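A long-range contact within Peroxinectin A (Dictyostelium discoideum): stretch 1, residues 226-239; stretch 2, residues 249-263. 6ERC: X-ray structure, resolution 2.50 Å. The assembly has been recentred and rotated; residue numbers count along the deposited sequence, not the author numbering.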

# COMPACT_ATOMS: atom_id res chain seq x y z
N LEU A 226 -8.16 -14.77 -4.21
CA LEU A 226 -8.49 -15.70 -3.14
C LEU A 226 -9.60 -15.16 -2.26
O LEU A 226 -10.50 -15.90 -1.84
CB LEU A 226 -7.25 -16.02 -2.31
CG LEU A 226 -6.06 -16.65 -3.03
CD1 LEU A 226 -5.02 -17.14 -2.02
CD2 LEU A 226 -6.48 -17.80 -3.95
N LEU A 227 -9.58 -13.85 -1.96
CA LEU A 227 -10.63 -13.28 -1.13
C LEU A 227 -11.95 -13.20 -1.89
O LEU A 227 -13.02 -13.20 -1.26
CB LEU A 227 -10.22 -11.90 -0.63
CG LEU A 227 -9.05 -11.87 0.37
CD1 LEU A 227 -8.80 -10.44 0.84
CD2 LEU A 227 -9.31 -12.79 1.56
N LEU A 228 -11.90 -13.13 -3.22
CA LEU A 228 -13.12 -13.24 -4.00
C LEU A 228 -13.67 -14.66 -3.95
O LEU A 228 -14.88 -14.86 -3.77
CB LEU A 228 -12.86 -12.81 -5.44
CG LEU A 228 -12.60 -11.33 -5.71
CD1 LEU A 228 -12.15 -11.13 -7.15
CD2 LEU A 228 -13.84 -10.49 -5.43
N ARG A 229 -12.80 -15.65 -4.11
CA ARG A 229 -13.22 -17.04 -3.96
C ARG A 229 -13.80 -17.29 -2.58
O ARG A 229 -14.88 -17.88 -2.43
CB ARG A 229 -12.04 -17.98 -4.21
CG ARG A 229 -11.54 -17.99 -5.64
CD ARG A 229 -10.32 -18.88 -5.77
NE ARG A 229 -9.80 -18.91 -7.14
CZ ARG A 229 -8.74 -19.60 -7.52
NH1 ARG A 229 -8.07 -20.34 -6.64
NH2 ARG A 229 -8.35 -19.57 -8.79
N ASP A 230 -13.10 -16.84 -1.54
CA ASP A 230 -13.59 -17.00 -0.17
C ASP A 230 -14.92 -16.28 0.02
O ASP A 230 -15.75 -16.72 0.82
CB ASP A 230 -12.55 -16.48 0.82
CG ASP A 230 -12.70 -17.09 2.20
OD1 ASP A 230 -12.74 -18.33 2.30
OD2 ASP A 230 -12.75 -16.33 3.19
N HIS A 231 -15.13 -15.17 -0.70
CA HIS A 231 -16.40 -14.47 -0.61
C HIS A 231 -17.53 -15.30 -1.21
O HIS A 231 -18.56 -15.53 -0.56
CB HIS A 231 -16.31 -13.11 -1.31
CG HIS A 231 -17.60 -12.37 -1.37
ND1 HIS A 231 -18.55 -12.60 -2.34
CD2 HIS A 231 -18.12 -11.41 -0.56
CE1 HIS A 231 -19.59 -11.81 -2.13
NE2 HIS A 231 -19.35 -11.08 -1.06
N ASN A 232 -17.36 -15.75 -2.45
CA ASN A 232 -18.40 -16.55 -3.09
C ASN A 232 -18.62 -17.86 -2.35
O ASN A 232 -19.73 -18.41 -2.38
CB ASN A 232 -18.04 -16.80 -4.55
CG ASN A 232 -18.19 -15.57 -5.41
OD1 ASN A 232 -18.73 -14.55 -4.97
ND2 ASN A 232 -17.73 -15.65 -6.65
N ARG A 233 -17.58 -18.38 -1.70
CA ARG A 233 -17.75 -19.59 -0.89
C ARG A 233 -18.70 -19.33 0.28
O ARG A 233 -19.62 -20.11 0.54
CB ARG A 233 -16.39 -20.07 -0.40
CG ARG A 233 -16.40 -21.46 0.21
CD ARG A 233 -15.03 -21.83 0.75
NE ARG A 233 -14.60 -20.91 1.80
CZ ARG A 233 -14.98 -20.99 3.07
NH1 ARG A 233 -15.80 -21.96 3.47
NH2 ARG A 233 -14.54 -20.11 3.96
N LEU A 234 -18.49 -18.22 0.99
CA LEU A 234 -19.37 -17.88 2.11
C LEU A 234 -20.77 -17.54 1.64
O LEU A 234 -21.75 -17.82 2.35
CB LEU A 234 -18.78 -16.72 2.91
CG LEU A 234 -17.50 -17.00 3.70
CD1 LEU A 234 -17.02 -15.73 4.37
CD2 LEU A 234 -17.69 -18.10 4.73
N ALA A 235 -20.91 -16.92 0.47
CA ALA A 235 -22.23 -16.58 -0.04
C ALA A 235 -23.06 -17.84 -0.29
O ALA A 235 -24.26 -17.87 0.00
CB ALA A 235 -22.11 -15.76 -1.32
N ARG A 236 -22.43 -18.88 -0.83
CA ARG A 236 -23.14 -20.14 -1.06
C ARG A 236 -23.57 -20.78 0.25
O ARG A 236 -24.62 -21.43 0.30
CB ARG A 236 -22.25 -21.09 -1.87
CG ARG A 236 -22.03 -20.63 -3.30
CD ARG A 236 -20.66 -21.06 -3.84
NE ARG A 236 -20.40 -20.47 -5.15
CZ ARG A 236 -19.20 -20.39 -5.72
NH1 ARG A 236 -18.12 -20.86 -5.09
NH2 ARG A 236 -19.07 -19.83 -6.91
N LYS A 237 -22.77 -20.63 1.30
CA LYS A 237 -23.16 -21.14 2.61
C LYS A 237 -24.35 -20.36 3.16
O LYS A 237 -25.35 -20.96 3.59
CB LYS A 237 -21.97 -21.06 3.57
CG LYS A 237 -22.30 -21.36 5.03
CD LYS A 237 -21.08 -21.14 5.90
CE LYS A 237 -21.45 -20.94 7.36
NZ LYS A 237 -20.25 -20.55 8.15
N PHE A 238 -24.27 -19.03 3.17
CA PHE A 238 -25.37 -18.22 3.67
C PHE A 238 -26.63 -18.42 2.84
O PHE A 238 -27.74 -18.34 3.36
CB PHE A 238 -24.98 -16.74 3.70
CG PHE A 238 -23.81 -16.43 4.59
CD1 PHE A 238 -23.55 -17.19 5.72
CD2 PHE A 238 -22.97 -15.37 4.30
CE1 PHE A 238 -22.48 -16.89 6.53
CE2 PHE A 238 -21.90 -15.07 5.11
CZ PHE A 238 -21.65 -15.83 6.23
N ALA A 239 -26.47 -18.67 1.54
CA ALA A 239 -27.62 -18.94 0.69
C ALA A 239 -28.32 -20.23 1.12
O ALA A 239 -29.55 -20.30 1.17
CB ALA A 239 -27.20 -19.02 -0.77
N ARG A 249 -28.89 -9.33 0.84
CA ARG A 249 -28.57 -9.73 2.21
C ARG A 249 -27.41 -10.72 2.23
O ARG A 249 -26.54 -10.64 3.10
CB ARG A 249 -29.80 -10.32 2.89
CG ARG A 249 -29.55 -10.82 4.32
CD ARG A 249 -29.12 -9.70 5.26
NE ARG A 249 -28.71 -10.20 6.57
CZ ARG A 249 -29.55 -10.49 7.56
NH1 ARG A 249 -30.86 -10.33 7.41
NH2 ARG A 249 -29.08 -10.94 8.72
N VAL A 250 -27.40 -11.68 1.30
CA VAL A 250 -26.30 -12.64 1.26
C VAL A 250 -24.99 -11.92 0.95
O VAL A 250 -23.95 -12.23 1.54
CB VAL A 250 -26.59 -13.74 0.23
CG1 VAL A 250 -25.42 -14.72 0.15
CG2 VAL A 250 -27.87 -14.48 0.58
N PHE A 251 -25.03 -10.96 0.03
CA PHE A 251 -23.82 -10.22 -0.30
C PHE A 251 -23.27 -9.48 0.91
O PHE A 251 -22.09 -9.62 1.26
CB PHE A 251 -24.10 -9.23 -1.44
CG PHE A 251 -23.00 -8.23 -1.64
CD1 PHE A 251 -21.89 -8.56 -2.41
CD2 PHE A 251 -23.06 -6.98 -1.05
CE1 PHE A 251 -20.87 -7.65 -2.59
CE2 PHE A 251 -22.04 -6.07 -1.22
CZ PHE A 251 -20.95 -6.40 -1.99
N GLN A 252 -24.12 -8.69 1.58
CA GLN A 252 -23.65 -7.89 2.71
C GLN A 252 -23.08 -8.77 3.81
O GLN A 252 -22.01 -8.49 4.35
CB GLN A 252 -24.79 -7.03 3.24
CG GLN A 252 -25.28 -5.96 2.27
CD GLN A 252 -24.17 -5.02 1.82
OE1 GLN A 252 -23.11 -4.93 2.45
NE2 GLN A 252 -24.41 -4.31 0.73
N GLN A 253 -23.79 -9.85 4.16
CA GLN A 253 -23.27 -10.78 5.16
C GLN A 253 -21.93 -11.37 4.72
O GLN A 253 -21.05 -11.61 5.55
CB GLN A 253 -24.29 -11.88 5.43
CG GLN A 253 -25.54 -11.41 6.15
CD GLN A 253 -25.37 -11.16 7.65
OE1 GLN A 253 -26.31 -10.75 8.32
NE2 GLN A 253 -24.17 -11.41 8.17
N SER A 254 -21.77 -11.61 3.42
CA SER A 254 -20.49 -12.08 2.91
C SER A 254 -19.45 -10.97 2.91
O SER A 254 -18.30 -11.19 3.31
CB SER A 254 -20.66 -12.65 1.50
OG SER A 254 -21.57 -13.74 1.49
N ARG A 255 -19.83 -9.77 2.47
CA ARG A 255 -18.93 -8.63 2.54
C ARG A 255 -18.45 -8.40 3.96
O ARG A 255 -17.26 -8.12 4.19
CB ARG A 255 -19.62 -7.38 1.99
CG ARG A 255 -18.81 -6.09 2.15
CD ARG A 255 -19.24 -5.00 1.16
NE ARG A 255 -20.11 -3.99 1.77
CZ ARG A 255 -19.70 -2.83 2.27
NH1 ARG A 255 -18.41 -2.50 2.26
NH2 ARG A 255 -20.57 -1.98 2.79
N SER A 256 -19.35 -8.52 4.94
CA SER A 256 -18.98 -8.28 6.33
C SER A 256 -17.93 -9.27 6.80
O SER A 256 -17.00 -8.90 7.52
CB SER A 256 -20.23 -8.34 7.21
OG SER A 256 -19.94 -7.92 8.53
N CYS A 257 -18.06 -10.54 6.40
CA CYS A 257 -17.08 -11.55 6.81
C CYS A 257 -15.71 -11.26 6.22
O CYS A 257 -14.69 -11.35 6.91
CB CYS A 257 -17.55 -12.95 6.40
SG CYS A 257 -19.08 -13.53 7.16
N ILE A 258 -15.67 -10.93 4.93
CA ILE A 258 -14.39 -10.68 4.26
C ILE A 258 -13.68 -9.49 4.89
O ILE A 258 -12.46 -9.52 5.11
CB ILE A 258 -14.61 -10.48 2.75
CG1 ILE A 258 -15.17 -11.76 2.12
CG2 ILE A 258 -13.31 -10.05 2.07
CD1 ILE A 258 -14.24 -12.97 2.20
N ILE A 259 -14.42 -8.42 5.16
CA ILE A 259 -13.84 -7.27 5.85
C ILE A 259 -13.21 -7.70 7.17
O ILE A 259 -12.08 -7.33 7.49
CB ILE A 259 -14.90 -6.17 6.05
CG1 ILE A 259 -15.27 -5.57 4.70
CG2 ILE A 259 -14.41 -5.10 7.01
CD1 ILE A 259 -16.48 -4.68 4.74
N GLU A 260 -13.94 -8.50 7.95
CA GLU A 260 -13.39 -9.04 9.18
C GLU A 260 -12.15 -9.89 8.91
O GLU A 260 -11.18 -9.85 9.67
CB GLU A 260 -14.44 -9.86 9.92
CG GLU A 260 -13.88 -10.69 11.07
CD GLU A 260 -14.95 -11.37 11.90
OE1 GLU A 260 -16.13 -10.97 11.80
OE2 GLU A 260 -14.61 -12.30 12.66
N GLN A 261 -12.18 -10.68 7.83
CA GLN A 261 -11.03 -11.51 7.51
C GLN A 261 -9.82 -10.65 7.18
O GLN A 261 -8.70 -10.96 7.61
CB GLN A 261 -11.37 -12.44 6.34
CG GLN A 261 -10.27 -13.43 5.99
CD GLN A 261 -9.92 -14.36 7.13
OE1 GLN A 261 -10.52 -15.43 7.28
NE2 GLN A 261 -8.95 -13.97 7.94
N ILE A 262 -10.01 -9.58 6.41
CA ILE A 262 -8.91 -8.68 6.10
C ILE A 262 -8.38 -8.04 7.38
O ILE A 262 -7.17 -8.02 7.63
CB ILE A 262 -9.35 -7.61 5.09
CG1 ILE A 262 -9.72 -8.26 3.75
CG2 ILE A 262 -8.25 -6.57 4.88
CD1 ILE A 262 -10.46 -7.35 2.79
N GLN A 263 -9.28 -7.53 8.22
CA GLN A 263 -8.86 -6.86 9.44
C GLN A 263 -8.08 -7.80 10.36
O GLN A 263 -7.03 -7.42 10.90
CB GLN A 263 -10.08 -6.29 10.17
CG GLN A 263 -10.71 -5.11 9.45
CD GLN A 263 -11.88 -4.53 10.22
OE1 GLN A 263 -12.36 -5.11 11.20
NE2 GLN A 263 -12.35 -3.37 9.78

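How do the two backbones lie against each other? Both stretches are helical throughout, and their N-to-C directions differ by 133°, so they run roughly antiparallel but splayed. The axes come within 8.9 Å. The backbones draw nearest at Ala235 and Ser254, whose CA atoms are 5.7 Å apart, an approach that two small side chains permit. No hydrogen bond crosses the interface; 675 Å² of surface is buried by packing alone. The Ser254 hydroxyl stays inside its own helix, with OG donating to Val250 O at 2.8 Å. The same side chain sits as a knob among His231, Leu234, Ala235 and Phe238, with Ser254 OG 3.5 Å from Ala235 CB.

What does Ile258 do, the residue with the most covered surface? Its CA-to-CB bond points toward the first helix, and both chi angles are m. Ile258 CD1 lies against a turn of backbone, 3.7 Å from Leu227 O and 3.7 Å from His231 N. Those polar atoms are not left wanting, because His231 N bonds to Leu227 O within the helix at 2.9 Å. The methyl therefore packs on a backbone whose hydrogen bond is already made. One turn further along the second helix, Ile262 CG1 meets Leu227 CD1 at 3.8 Å and extends the apolar contact.

How does His231, a polar ring, fit into this interface? Its CA-to-CB bond points sideways, yet the end of the side chain comes nearer to the second helix. Ser254 CB lies over one face of the ring, 3.3 Å from His231 NE2, while Ile258 CG1 lies at the edge, 3.9 Å from His231 CB. The Phe251 ring approaches obliquely, with the two centroids 5.6 Å apart and the planes at 59°. His231 ND1 donates to Asn232 OD1 at 3.3 Å; NE2 makes no hydrogen bond to the second helix.

Why does Phe238 cover nearly as much surface as His231? Its CA-to-CB bond points toward the second helix, chi1 is m, and the side chain sits among Val250, Gln253, Ser254 and Cys257. Its edge meets sulfur: Phe238 CZ is 3.6 Å from Cys257 SG, which lies 85° off the ring normal, and Ser254 OG is 3.5 Å from Phe238 CD2, also near the ring plane. Aromatic edges carry slightly positive hydrogens, so they suit such electron-rich neighbours. Beside the ring, Leu234 CD1 packs 3.5 Å from Cys257 CB, and Val250 CG1 reaches Ala235 CB at 3.8 Å.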